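Local coordinates for protein cyclic UMP-AMP synthase (Rhodothermus marinus SG0.5JP17-172, PDB 6E0K) that makes the second messenger 3',3'-cUAMP from UTP and ATP with magnesium, in a CBASS system that defends bacteria against phage, at residues N51-I55 against I190-N195; N174-K178 against L219-D224; Y96-E100 against R114-L119; V61-L67 against D129-Q135; L242-S248 against E269-R273. All coordinates share one frame; numbering follows the deposited sequence.

Interaction 1 of 5, residues N51-I55 against I190-N195; sequences NSTNI and IRMFKN
Thr53 and Arg191 bring the two backbones nearest, with CA atoms 5.6 Å apart. Residues 51-55 form an irregular loop; residues 190-195 are part of helix 186-202. Ser52, with phi 58°, is the C' residue of a Schellman motif that ends helix 47-50. Its carbonyl accepts a hydrogen bond from the helix: Arg191 NH1 lies 2.8 Å from Ser52 O. The oxygen sits at the edge of the guanidinium, in its plane, and the N-H meets it almost end-on to the carbonyl. Arg191 CG lies beside the backbone N (chi1 -62°) and against Thr53 CA; the bend at chi3 (-55°) turns the guanidinium to Ser52 O. Arg191 NE bonds to Ser12 O.

Lys194 is an ATP-binding residue. The loop follows helix 47-50, whose first residues, Gly47 and Ser48, also bind ATP. The contact ties this loop to helix 186-202, so ATP-binding residues of both parts are held side by side. Lys194 is extended beyond CG, and its NZ makes a 3.0 Å hydrogen bond to Thr53 O, approaching from above the carbonyl plane. A weak bond links NZ to Thr53 OG1, whose stronger partner is Glu216. Thr53 CG2 packs on Ile190 CG2 at 3.7 Å.

Ile55 CD1 touches Asn195 OD1 at 3.5 Å, and its CG2 rests near ND2. Two waters bridge Ile55 O to the Asn195 amide, one through ND2, one through OD1. Asn195 ND2 also bonds to Trp11 O.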
# COMPACT_ATOMS: atom_id res chain seq x y z
N ASN A 51 7.72 -0.48 0.17
CA ASN A 51 7.74 0.14 1.48
C ASN A 51 8.56 -0.64 2.49
O ASN A 51 8.56 -0.29 3.67
CB ASN A 51 6.32 0.35 1.98
CG ASN A 51 5.63 1.49 1.24
OD1 ASN A 51 5.77 2.65 1.60
ND2 ASN A 51 4.92 1.16 0.16
N SER A 52 9.28 -1.67 2.02
CA SER A 52 10.13 -2.51 2.86
C SER A 52 9.35 -3.16 3.98
O SER A 52 9.91 -3.44 5.04
CB SER A 52 11.31 -1.73 3.44
OG SER A 52 12.09 -1.16 2.41
N THR A 53 8.07 -3.44 3.77
CA THR A 53 7.27 -4.13 4.78
C THR A 53 6.88 -5.53 4.36
O THR A 53 6.03 -6.15 5.01
CB THR A 53 6.02 -3.32 5.12
OG1 THR A 53 5.26 -3.11 3.92
CG2 THR A 53 6.40 -1.97 5.69
N ASN A 54 7.50 -6.07 3.31
CA ASN A 54 7.20 -7.44 2.89
C ASN A 54 7.75 -8.45 3.90
O ASN A 54 8.91 -8.36 4.33
CB ASN A 54 7.78 -7.72 1.50
CG ASN A 54 9.27 -7.48 1.43
OD1 ASN A 54 9.74 -6.35 1.62
ND2 ASN A 54 10.03 -8.54 1.15
N ILE A 55 6.90 -9.39 4.32
CA ILE A 55 7.35 -10.44 5.24
C ILE A 55 7.73 -11.72 4.52
O ILE A 55 8.29 -12.63 5.16
CB ILE A 55 6.29 -10.72 6.34
CG1 ILE A 55 4.96 -11.15 5.72
CG2 ILE A 55 6.12 -9.49 7.24
CD1 ILE A 55 3.94 -11.64 6.74
N ILE A 190 6.25 -2.64 11.75
CA ILE A 190 5.18 -3.08 10.87
C ILE A 190 5.33 -4.56 10.55
O ILE A 190 4.36 -5.33 10.61
CB ILE A 190 5.17 -2.25 9.57
CG1 ILE A 190 4.73 -0.81 9.85
CG2 ILE A 190 4.24 -2.90 8.55
CD1 ILE A 190 4.91 0.07 8.61
N ARG A 191 6.54 -4.98 10.21
CA ARG A 191 6.74 -6.38 9.84
C ARG A 191 6.50 -7.30 11.02
O ARG A 191 5.90 -8.37 10.86
CB ARG A 191 8.14 -6.58 9.26
CG ARG A 191 8.34 -5.75 7.98
CD ARG A 191 9.63 -6.12 7.25
NE ARG A 191 10.80 -6.01 8.12
CZ ARG A 191 11.69 -5.02 8.09
NH1 ARG A 191 11.60 -4.03 7.21
NH2 ARG A 191 12.71 -5.04 8.96
N MET A 192 6.94 -6.89 12.21
CA MET A 192 6.67 -7.66 13.43
C MET A 192 5.17 -7.90 13.60
O MET A 192 4.74 -9.03 13.83
CB MET A 192 7.23 -6.93 14.64
CG MET A 192 6.93 -7.65 15.96
SD MET A 192 7.31 -6.64 17.40
CE MET A 192 6.04 -5.37 17.29
N PHE A 193 4.37 -6.84 13.47
CA PHE A 193 2.93 -7.02 13.65
C PHE A 193 2.31 -7.82 12.51
O PHE A 193 1.40 -8.62 12.74
CB PHE A 193 2.25 -5.67 13.81
CG PHE A 193 2.39 -5.10 15.19
CD1 PHE A 193 1.85 -5.76 16.29
CD2 PHE A 193 3.05 -3.89 15.40
CE1 PHE A 193 1.98 -5.24 17.57
CE2 PHE A 193 3.16 -3.35 16.68
CZ PHE A 193 2.63 -4.04 17.77
N LYS A 194 2.78 -7.63 11.27
CA LYS A 194 2.31 -8.48 10.17
C LYS A 194 2.59 -9.95 10.44
O LYS A 194 1.73 -10.81 10.20
CB LYS A 194 2.97 -8.05 8.85
CG LYS A 194 2.37 -6.83 8.23
CD LYS A 194 3.13 -6.54 6.94
CE LYS A 194 2.52 -5.45 6.12
NZ LYS A 194 3.12 -5.59 4.75
N ASN A 195 3.81 -10.27 10.87
CA ASN A 195 4.11 -11.67 11.16
C ASN A 195 3.36 -12.19 12.38
O ASN A 195 2.98 -13.37 12.42
CB ASN A 195 5.62 -11.85 11.33
CG ASN A 195 6.31 -12.29 10.04
OD1 ASN A 195 5.82 -13.16 9.31
ND2 ASN A 195 7.45 -11.68 9.76
O HOH W 1 9.46 -12.14 7.63
O HOH W 2 6.57 -14.40 6.95

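Interaction 2 of 5, residues N174-K178 against L219-D224; sequences NGAAK and LYNVPD
Lys178 NZ is gripped tightly by Asp224 and Val222, in the last residues of helix 212-220 and the turn after it. Lys178 NZ makes a salt bridge to Asp224 OD1 at 2.7 Å, meeting the oxygen almost end-on. An equally short hydrogen bond, 2.7 Å, runs from Lys178 NZ to Val222 O, again nearly in line with the carbonyl. A third, weak bond runs from Lys178 NZ to Tyr220 O at 3.2 Å. The chain leaves with CG opposite the backbone N (chi1 -172°) and runs extended until chi4, where a turn of 74° swings NZ in among the three oxygens. One carboxylate and the Val222 carbonyl thus hold the charge, and the Tyr220 carbonyl adds weakly. Tyr186 adds a cation-pi contact from helix 186-202. Lower on the same chain, Lys178 CD lies 3.7 Å from Tyr220 CD1, and the ring crosses the lysine at a slant.

The contact lies in the helical part of the enzyme. A lysine of helix 168-181 is bonded here to the end of helix 212-220 and to the turn that follows.

The contact is looser toward Asn174. Asn174 CB meets Tyr220 OH at 3.5 Å without a direct polar bond. Instead water 3 joins the two sides, 2.6 Å from Tyr220 OH and 3.0 Å from Asn174 O. The amide of Asn174 turns elsewhere: its ND2 bonds to Gln253 O.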
# COMPACT_ATOMS: atom_id res chain seq x y z
N ASN A 174 5.88 9.31 3.10
CA ASN A 174 5.58 9.54 4.51
C ASN A 174 6.04 8.37 5.38
O ASN A 174 6.47 8.57 6.52
CB ASN A 174 4.09 9.79 4.68
CG ASN A 174 3.67 11.11 4.06
OD1 ASN A 174 4.48 12.03 3.92
ND2 ASN A 174 2.41 11.19 3.67
N GLY A 175 5.92 7.15 4.87
CA GLY A 175 6.44 6.00 5.61
C GLY A 175 7.95 6.05 5.75
O GLY A 175 8.49 5.69 6.80
N ALA A 176 8.64 6.49 4.71
CA ALA A 176 10.09 6.63 4.80
C ALA A 176 10.46 7.70 5.82
O ALA A 176 11.39 7.53 6.62
CB ALA A 176 10.67 6.95 3.43
N ALA A 177 9.72 8.82 5.83
CA ALA A 177 10.01 9.88 6.79
C ALA A 177 9.80 9.40 8.22
O ALA A 177 10.61 9.69 9.10
CB ALA A 177 9.12 11.09 6.51
N LYS A 178 8.71 8.67 8.47
CA LYS A 178 8.49 8.14 9.81
C LYS A 178 9.58 7.15 10.18
O LYS A 178 10.03 7.11 11.33
CB LYS A 178 7.11 7.49 9.89
CG LYS A 178 6.72 7.09 11.30
CD LYS A 178 5.30 6.52 11.32
CE LYS A 178 4.84 6.24 12.74
NZ LYS A 178 4.51 7.54 13.45
N LEU A 219 -0.64 1.79 12.10
CA LEU A 219 0.62 2.04 12.81
C LEU A 219 1.20 3.41 12.48
O LEU A 219 1.90 4.01 13.32
CB LEU A 219 1.61 0.93 12.47
CG LEU A 219 1.16 -0.43 13.00
CD1 LEU A 219 2.02 -1.57 12.42
CD2 LEU A 219 1.17 -0.49 14.53
N TYR A 220 0.93 3.92 11.28
CA TYR A 220 1.43 5.25 10.92
C TYR A 220 0.92 6.31 11.88
O TYR A 220 1.61 7.31 12.12
CB TYR A 220 1.01 5.58 9.48
CG TYR A 220 1.54 6.92 9.05
CD1 TYR A 220 2.86 7.07 8.65
CD2 TYR A 220 0.72 8.04 9.05
CE1 TYR A 220 3.35 8.29 8.27
CE2 TYR A 220 1.21 9.27 8.66
CZ TYR A 220 2.51 9.39 8.27
OH TYR A 220 3.01 10.61 7.89
N ASN A 221 -0.26 6.11 12.44
CA ASN A 221 -0.86 7.09 13.33
C ASN A 221 -0.31 7.07 14.75
O ASN A 221 -0.64 7.97 15.54
CB ASN A 221 -2.37 6.88 13.37
CG ASN A 221 -3.05 7.46 12.15
OD1 ASN A 221 -3.40 8.63 12.15
ND2 ASN A 221 -3.19 6.66 11.09
N VAL A 222 0.53 6.10 15.07
CA VAL A 222 1.07 5.95 16.43
C VAL A 222 2.24 6.92 16.60
O VAL A 222 3.08 7.01 15.70
CB VAL A 222 1.51 4.51 16.65
CG1 VAL A 222 2.12 4.34 18.04
CG2 VAL A 222 0.35 3.55 16.46
N PRO A 223 2.33 7.63 17.73
CA PRO A 223 3.44 8.57 17.93
C PRO A 223 4.79 7.90 17.78
O PRO A 223 4.97 6.73 18.13
CB PRO A 223 3.23 9.08 19.36
CG PRO A 223 1.76 8.93 19.60
CD PRO A 223 1.38 7.66 18.87
N ASP A 224 5.76 8.65 17.24
CA ASP A 224 7.09 8.10 16.99
C ASP A 224 7.74 7.57 18.26
O ASP A 224 8.54 6.63 18.20
CB ASP A 224 8.00 9.16 16.34
CG ASP A 224 7.59 9.50 14.93
OD1 ASP A 224 6.77 8.75 14.34
OD2 ASP A 224 8.08 10.52 14.40
O HOH W 3 5.59 10.94 8.05

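Interaction 3 of 5, residues Y96-E100 against R114-L119; sequences YSDVE and RGRKTL
Glu100 and Leu119 bring the backbones nearest, with CA atoms 7.5 Å apart, where helix 92-107 lies beside the turn between strands 112-114 and 119-122. Arg114 and Glu100 form a salt bridge. The arginine grips the carboxylate side-on, with one nitrogen to each oxygen. Arg114 NH1 lies 2.9 Å from Glu100 OE1, which sits in the guanidinium plane and accepts with its syn lone pair. Arg114 NE is 2.8 Å from Glu100 OE2, but it comes from above the carboxylate plane and its bond is more bent (136°). The carboxylate and guanidinium planes are 26° apart.

Tyr96 reaches in beside this pair. Its OH touches Arg114 CG at 3.4 Å and Leu119 CD2 at 3.5 Å. Its ring edge faces Arg114 NE, with the ring and guanidinium planes steeply inclined. Water 4 links Tyr96 OH to Gly115 O. On the inner side, Leu119 CD1 packs on Val99 CG1 at 4.0 Å, and both residues touch Val132 of strand 127-138.

Within the turn, Gly115 N bonds to Thr118 O. The helix thus backs a beta hairpin whose residues 116-119 bind UTP. This is part of the nucleotide pocket of the nucleotidyltransferase fold.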
# COMPACT_ATOMS: atom_id res chain seq x y z
N TYR A 96 -4.25 2.44 -21.53
CA TYR A 96 -4.38 1.05 -21.10
C TYR A 96 -4.13 0.09 -22.27
O TYR A 96 -3.37 -0.88 -22.14
CB TYR A 96 -5.77 0.85 -20.50
CG TYR A 96 -6.00 -0.47 -19.86
CD1 TYR A 96 -6.26 -1.60 -20.63
CD2 TYR A 96 -5.96 -0.61 -18.49
CE1 TYR A 96 -6.46 -2.85 -20.05
CE2 TYR A 96 -6.16 -1.83 -17.91
CZ TYR A 96 -6.41 -2.96 -18.70
OH TYR A 96 -6.61 -4.20 -18.10
N SER A 97 -4.74 0.36 -23.43
CA SER A 97 -4.56 -0.52 -24.58
C SER A 97 -3.10 -0.54 -25.04
O SER A 97 -2.59 -1.60 -25.46
CB SER A 97 -5.49 -0.10 -25.70
OG SER A 97 -6.83 -0.39 -25.34
N ASP A 98 -2.42 0.60 -24.95
CA ASP A 98 -1.00 0.61 -25.31
C ASP A 98 -0.16 -0.19 -24.32
O ASP A 98 0.74 -0.93 -24.73
CB ASP A 98 -0.48 2.05 -25.40
CG ASP A 98 -0.83 2.72 -26.71
OD1 ASP A 98 -0.83 2.04 -27.76
OD2 ASP A 98 -1.12 3.94 -26.69
N VAL A 99 -0.42 -0.02 -23.02
CA VAL A 99 0.33 -0.78 -22.02
C VAL A 99 0.10 -2.28 -22.22
O VAL A 99 1.05 -3.07 -22.20
CB VAL A 99 -0.04 -0.35 -20.60
CG1 VAL A 99 0.66 -1.24 -19.58
CG2 VAL A 99 0.34 1.11 -20.35
N GLU A 100 -1.16 -2.68 -22.42
CA GLU A 100 -1.46 -4.09 -22.65
C GLU A 100 -0.72 -4.62 -23.88
O GLU A 100 -0.14 -5.72 -23.83
CB GLU A 100 -2.97 -4.29 -22.80
CG GLU A 100 -3.43 -5.74 -22.91
CD GLU A 100 -4.93 -5.85 -23.12
OE1 GLU A 100 -5.49 -5.02 -23.88
OE2 GLU A 100 -5.56 -6.74 -22.53
N ARG A 114 -6.14 -9.53 -18.19
CA ARG A 114 -6.81 -8.42 -17.54
C ARG A 114 -7.48 -8.86 -16.25
O ARG A 114 -8.23 -9.84 -16.24
CB ARG A 114 -7.87 -7.81 -18.46
CG ARG A 114 -7.32 -7.10 -19.66
CD ARG A 114 -8.46 -6.41 -20.39
NE ARG A 114 -8.01 -5.78 -21.62
CZ ARG A 114 -8.84 -5.36 -22.57
NH1 ARG A 114 -8.35 -4.80 -23.67
NH2 ARG A 114 -10.15 -5.52 -22.42
N GLY A 115 -7.23 -8.12 -15.17
CA GLY A 115 -7.98 -8.27 -13.94
C GLY A 115 -9.02 -7.17 -13.80
O GLY A 115 -9.19 -6.31 -14.65
N ARG A 116 -9.73 -7.23 -12.66
CA ARG A 116 -10.76 -6.23 -12.37
C ARG A 116 -10.18 -4.82 -12.37
O ARG A 116 -10.77 -3.89 -12.95
CB ARG A 116 -11.41 -6.53 -11.02
CG ARG A 116 -12.09 -7.88 -10.94
CD ARG A 116 -13.27 -7.94 -11.88
NE ARG A 116 -13.98 -9.21 -11.81
CZ ARG A 116 -15.01 -9.54 -12.58
NH1 ARG A 116 -15.46 -8.67 -13.48
NH2 ARG A 116 -15.60 -10.72 -12.45
N LYS A 117 -9.03 -4.63 -11.72
CA LYS A 117 -8.45 -3.31 -11.57
C LYS A 117 -7.02 -3.24 -12.09
O LYS A 117 -6.44 -2.15 -12.10
CB LYS A 117 -8.46 -2.88 -10.09
CG LYS A 117 -9.85 -2.71 -9.48
CD LYS A 117 -9.74 -2.37 -8.00
CE LYS A 117 -11.04 -1.82 -7.44
NZ LYS A 117 -12.18 -2.73 -7.70
N THR A 118 -6.45 -4.36 -12.51
CA THR A 118 -5.04 -4.44 -12.84
C THR A 118 -4.84 -5.36 -14.03
O THR A 118 -5.72 -6.14 -14.40
CB THR A 118 -4.19 -4.98 -11.69
OG1 THR A 118 -4.66 -6.29 -11.36
CG2 THR A 118 -4.29 -4.08 -10.47
N LEU A 119 -3.66 -5.23 -14.64
CA LEU A 119 -3.16 -6.18 -15.61
C LEU A 119 -2.24 -7.13 -14.86
O LEU A 119 -1.34 -6.67 -14.14
CB LEU A 119 -2.39 -5.48 -16.73
CG LEU A 119 -3.11 -4.86 -17.94
CD1 LEU A 119 -2.15 -3.97 -18.72
CD2 LEU A 119 -3.64 -5.97 -18.83
O HOH W 4 -7.81 -4.25 -15.75

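Interaction 4 of 5, residues V61-L67 against D129-Q135; sequences VDVVVQL and DVVVCIQ
Asp62 OD1 and Asp129 OD2 hold water 5 between them, 2.7 Å from Asp62 OD1 and 2.6 Å from Asp129 OD2. The two oxygens face each other across the strands, with Asp62 OD1 4.2 Å from Asp129 OD2. The planes of the two carboxylates are 73° apart. The other oxygen of Asp129, OD1, has partners outside the strand pair: a salt bridge from Lys120 NZ and a hydrogen bond from Thr118 OG1.

Behind the acids, strands 61-67 and 129-135 run parallel. Seven backbone bonds join them, from Asp129 N to Val61 O at one end to Gln135 N to Leu67 O at the other. The short segments cross at -33°, a clear twist.

Asp62, Val64, Gln66, Asp129, Val131 and Cys133 point to one face. There Cys133 SG, placed between its backbone N and carbonyl carbon (chi1 58°), leans across the strand gap to Val64 CG1 at 3.5 Å. Gln66 CB also touches this sulfur, while Gln66 OE1 bonds to Tyr44 OH. Val63, Val65, Val130 and Val132 with Leu67 and Ile134 line the other face. Val65 CG2 meets Val130 CG1 at 3.5 Å, and helix 18-32 covers Val63 and Val65.

Asp62 and Asp129 bind magnesium together with Asp60, and Asp62 also binds UTP. This is the acidic triad on the central sheet of the nucleotidyltransferase fold.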
# COMPACT_ATOMS: atom_id res chain seq x y z
N VAL A 61 4.21 -8.94 -7.02
CA VAL A 61 4.81 -7.61 -7.00
C VAL A 61 3.78 -6.59 -7.48
O VAL A 61 3.18 -6.75 -8.55
CB VAL A 61 6.06 -7.57 -7.88
CG1 VAL A 61 6.70 -6.19 -7.84
CG2 VAL A 61 7.07 -8.63 -7.43
N ASP A 62 3.62 -5.51 -6.71
CA ASP A 62 2.67 -4.45 -7.06
C ASP A 62 3.40 -3.36 -7.85
O ASP A 62 4.20 -2.60 -7.29
CB ASP A 62 2.03 -3.87 -5.80
CG ASP A 62 1.25 -4.91 -5.02
OD1 ASP A 62 0.41 -5.60 -5.63
OD2 ASP A 62 1.49 -5.04 -3.80
N VAL A 63 3.11 -3.28 -9.15
CA VAL A 63 3.79 -2.38 -10.06
C VAL A 63 2.80 -1.31 -10.51
O VAL A 63 1.64 -1.62 -10.80
CB VAL A 63 4.35 -3.14 -11.28
CG1 VAL A 63 5.08 -2.19 -12.24
CG2 VAL A 63 5.26 -4.28 -10.82
N VAL A 64 3.26 -0.07 -10.57
CA VAL A 64 2.47 1.05 -11.07
C VAL A 64 3.05 1.51 -12.41
O VAL A 64 4.24 1.80 -12.50
CB VAL A 64 2.45 2.22 -10.07
CG1 VAL A 64 1.56 3.33 -10.59
CG2 VAL A 64 1.97 1.76 -8.70
N VAL A 65 2.20 1.58 -13.43
CA VAL A 65 2.58 2.09 -14.74
C VAL A 65 1.77 3.37 -14.94
O VAL A 65 0.55 3.32 -15.14
CB VAL A 65 2.31 1.05 -15.83
CG1 VAL A 65 2.55 1.64 -17.21
CG2 VAL A 65 3.25 -0.14 -15.63
N GLN A 66 2.44 4.52 -14.83
CA GLN A 66 1.75 5.80 -14.67
C GLN A 66 2.10 6.75 -15.81
O GLN A 66 3.28 7.06 -16.04
CB GLN A 66 2.11 6.43 -13.32
CG GLN A 66 1.52 7.84 -13.16
CD GLN A 66 1.70 8.37 -11.75
OE1 GLN A 66 1.52 7.63 -10.77
NE2 GLN A 66 2.01 9.66 -11.63
N LEU A 67 1.08 7.22 -16.52
CA LEU A 67 1.27 8.21 -17.58
C LEU A 67 1.33 9.60 -16.96
O LEU A 67 0.45 9.97 -16.18
CB LEU A 67 0.13 8.12 -18.59
CG LEU A 67 0.27 9.05 -19.78
CD1 LEU A 67 1.44 8.60 -20.62
CD2 LEU A 67 -1.02 9.09 -20.59
N ASP A 129 1.34 -7.54 -10.48
CA ASP A 129 -0.01 -6.98 -10.53
C ASP A 129 0.17 -5.52 -10.92
O ASP A 129 0.66 -4.72 -10.12
CB ASP A 129 -0.70 -7.13 -9.18
CG ASP A 129 -2.18 -6.89 -9.25
OD1 ASP A 129 -2.84 -7.47 -10.15
OD2 ASP A 129 -2.69 -6.12 -8.41
N VAL A 130 -0.20 -5.18 -12.15
CA VAL A 130 0.17 -3.91 -12.76
C VAL A 130 -1.04 -2.98 -12.75
O VAL A 130 -2.06 -3.27 -13.38
CB VAL A 130 0.69 -4.10 -14.20
CG1 VAL A 130 1.07 -2.76 -14.80
CG2 VAL A 130 1.90 -5.04 -14.21
N VAL A 131 -0.92 -1.86 -12.03
CA VAL A 131 -1.95 -0.83 -12.04
C VAL A 131 -1.61 0.17 -13.14
O VAL A 131 -0.56 0.83 -13.09
CB VAL A 131 -2.06 -0.13 -10.68
CG1 VAL A 131 -3.03 1.04 -10.78
CG2 VAL A 131 -2.54 -1.10 -9.62
N VAL A 132 -2.47 0.26 -14.15
CA VAL A 132 -2.30 1.20 -15.25
C VAL A 132 -3.07 2.46 -14.90
O VAL A 132 -4.28 2.40 -14.66
CB VAL A 132 -2.80 0.60 -16.57
CG1 VAL A 132 -2.70 1.62 -17.68
CG2 VAL A 132 -2.01 -0.65 -16.92
N CYS A 133 -2.38 3.60 -14.83
CA CYS A 133 -3.02 4.79 -14.29
C CYS A 133 -2.47 6.04 -14.96
O CYS A 133 -1.45 6.01 -15.64
CB CYS A 133 -2.84 4.88 -12.78
SG CYS A 133 -1.11 4.89 -12.22
N ILE A 134 -3.17 7.16 -14.76
CA ILE A 134 -2.73 8.46 -15.23
C ILE A 134 -2.55 9.36 -14.02
O ILE A 134 -3.25 9.23 -13.01
CB ILE A 134 -3.74 9.07 -16.24
CG1 ILE A 134 -3.79 8.22 -17.51
CG2 ILE A 134 -3.37 10.50 -16.58
CD1 ILE A 134 -4.72 8.79 -18.55
N GLN A 135 -1.56 10.25 -14.09
CA GLN A 135 -1.33 11.22 -13.03
C GLN A 135 -2.64 11.94 -12.69
O GLN A 135 -3.40 12.30 -13.59
CB GLN A 135 -0.28 12.22 -13.48
CG GLN A 135 0.11 13.25 -12.45
CD GLN A 135 1.05 14.29 -13.03
OE1 GLN A 135 0.74 15.48 -13.07
NE2 GLN A 135 2.21 13.84 -13.50
O HOH W 5 -1.32 -4.26 -7.28

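Interaction 5 of 5, residues L242-S248 against E269-R273; sequences LKRADLS and EEKAR
Leu247 sets its CD1 methyl over one face of the Arg273 guanidinium. Leu247 CD1 sits 3.6 Å from Arg273 CZ, over the centre of that face. The two side chains come from opposite directions. The arginine edge is used for backbone bonds. Arg273 NH2 lies 3.1 Å from Ala245 O, close to the guanidinium plane and nearly in line with the carbonyl (170°). Arg273 NH1 makes a weak, bent bond to Leu242 O at 3.1 Å. A bend at chi2 (-75°) turns the chain toward these carbonyls.

Both carbonyls lie where helix 231-244 gives way to a turn. Helix 269-285 therefore meets the earlier helix through an arginine side chain bonded to carbonyls at the end of helix 231-244 and in the turn after it. This is in the helical part of the enzyme, away from the annotated sites. Just beyond, Asp246 closes an Asx turn: its OD1 accepts from Ser248 N at 3.0 Å and also from Ser248 OG, both on one face of the carboxylate.

Leu247 CD1 also touches Ala272 CB at 4.0 Å, and Phe260 packs against Leu247. Glu269 lies along the outer margin. Its OE2 comes within 3.4 Å of Ser248 CB, and its OE1 accepts from water 6, which takes a bond from Leu247 N.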
# COMPACT_ATOMS: atom_id res chain seq x y z
N LEU A 242 -2.67 2.46 21.10
CA LEU A 242 -3.82 2.28 20.22
C LEU A 242 -5.09 1.96 21.01
O LEU A 242 -6.19 2.42 20.66
CB LEU A 242 -3.53 1.18 19.19
CG LEU A 242 -2.58 1.60 18.06
CD1 LEU A 242 -2.08 0.38 17.31
CD2 LEU A 242 -3.28 2.57 17.10
N LYS A 243 -4.97 1.17 22.09
CA LYS A 243 -6.13 0.81 22.89
C LYS A 243 -6.77 2.02 23.54
O LYS A 243 -7.99 2.03 23.80
CB LYS A 243 -5.72 -0.22 23.96
CG LYS A 243 -5.64 -1.63 23.42
CD LYS A 243 -4.80 -2.54 24.30
CE LYS A 243 -5.37 -2.72 25.68
NZ LYS A 243 -4.51 -3.68 26.44
N ARG A 244 -5.98 3.06 23.82
CA ARG A 244 -6.45 4.27 24.48
C ARG A 244 -6.73 5.41 23.52
O ARG A 244 -7.18 6.47 23.96
CB ARG A 244 -5.41 4.71 25.53
CG ARG A 244 -5.22 3.69 26.64
CD ARG A 244 -3.91 3.88 27.39
NE ARG A 244 -3.84 2.99 28.55
CZ ARG A 244 -3.61 1.68 28.49
NH1 ARG A 244 -3.45 1.07 27.32
NH2 ARG A 244 -3.57 0.97 29.61
N ALA A 245 -6.48 5.22 22.23
CA ALA A 245 -6.55 6.31 21.27
C ALA A 245 -7.97 6.48 20.73
O ALA A 245 -8.79 5.56 20.76
CB ALA A 245 -5.58 6.08 20.11
N ASP A 246 -8.24 7.69 20.23
CA ASP A 246 -9.45 7.96 19.46
C ASP A 246 -9.11 7.66 18.00
O ASP A 246 -8.42 8.43 17.34
CB ASP A 246 -9.90 9.40 19.65
CG ASP A 246 -11.13 9.76 18.82
OD1 ASP A 246 -11.64 8.90 18.06
OD2 ASP A 246 -11.61 10.91 18.93
N LEU A 247 -9.59 6.52 17.52
CA LEU A 247 -9.27 6.07 16.17
C LEU A 247 -9.97 6.88 15.09
O LEU A 247 -9.55 6.83 13.93
CB LEU A 247 -9.64 4.60 16.00
CG LEU A 247 -9.09 3.61 17.02
CD1 LEU A 247 -9.62 2.21 16.69
CD2 LEU A 247 -7.57 3.62 17.02
N SER A 248 -11.03 7.61 15.44
CA SER A 248 -12.00 8.06 14.45
C SER A 248 -11.39 9.00 13.42
O SER A 248 -11.82 9.00 12.26
CB SER A 248 -13.20 8.72 15.14
OG SER A 248 -12.84 9.96 15.73
N GLU A 269 -13.33 0.82 12.63
CA GLU A 269 -12.78 0.88 13.98
C GLU A 269 -12.98 -0.44 14.70
O GLU A 269 -12.11 -0.88 15.46
CB GLU A 269 -13.44 2.00 14.78
CG GLU A 269 -13.11 3.39 14.28
CD GLU A 269 -13.61 4.45 15.23
OE1 GLU A 269 -13.49 4.22 16.46
OE2 GLU A 269 -14.14 5.48 14.76
N GLU A 270 -14.10 -1.11 14.46
CA GLU A 270 -14.34 -2.37 15.14
C GLU A 270 -13.34 -3.43 14.70
O GLU A 270 -12.88 -4.24 15.53
CB GLU A 270 -15.77 -2.85 14.89
CG GLU A 270 -16.18 -3.98 15.80
CD GLU A 270 -16.27 -3.57 17.27
OE1 GLU A 270 -16.27 -2.35 17.58
OE2 GLU A 270 -16.35 -4.48 18.13
N LYS A 271 -12.97 -3.45 13.42
CA LYS A 271 -11.94 -4.39 12.97
C LYS A 271 -10.58 -4.05 13.57
O LYS A 271 -9.81 -4.96 13.92
CB LYS A 271 -11.84 -4.39 11.43
CG LYS A 271 -13.03 -5.05 10.73
CD LYS A 271 -13.06 -6.55 10.96
CE LYS A 271 -14.24 -7.21 10.27
NZ LYS A 271 -14.01 -7.38 8.82
N ALA A 272 -10.26 -2.76 13.69
CA ALA A 272 -9.02 -2.37 14.34
C ALA A 272 -9.00 -2.79 15.80
O ALA A 272 -7.99 -3.29 16.30
CB ALA A 272 -8.80 -0.86 14.22
N ARG A 273 -10.12 -2.59 16.52
CA ARG A 273 -10.19 -3.03 17.91
C ARG A 273 -10.05 -4.54 18.03
O ARG A 273 -9.47 -5.05 19.00
CB ARG A 273 -11.51 -2.58 18.53
CG ARG A 273 -11.70 -1.09 18.51
CD ARG A 273 -10.85 -0.45 19.55
NE ARG A 273 -11.19 0.96 19.72
CZ ARG A 273 -10.34 1.87 20.19
NH1 ARG A 273 -9.10 1.50 20.52
NH2 ARG A 273 -10.72 3.13 20.30
O HOH W 6 -11.92 5.27 18.72

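Interactions 3 and 4 form one unit of the nucleotidyltransferase domain, with centres about 9 Å apart. Leu119 O lies 2.7 Å from Val130 N, a probable hydrogen bond that ties the UTP-binding residue Leu119 to the strand that carries Asp129. Interaction 1 brings in Lys194 of the ATP site from the helical part. Its centre is about 22 Å from that of interaction 4, and their nearest atoms are about 8 Å apart. Interactions 1 and 2 touch where Ile190 CG1 meets Leu219 CD1 at 3.8 Å. Interaction 2 reaches interaction 5 through Val222 CG2 and Leu242 CD2, also 3.8 Å apart. Of the five, interaction 5 lies farthest from the magnesium acids, its centre about 32 Å from that of interaction 4.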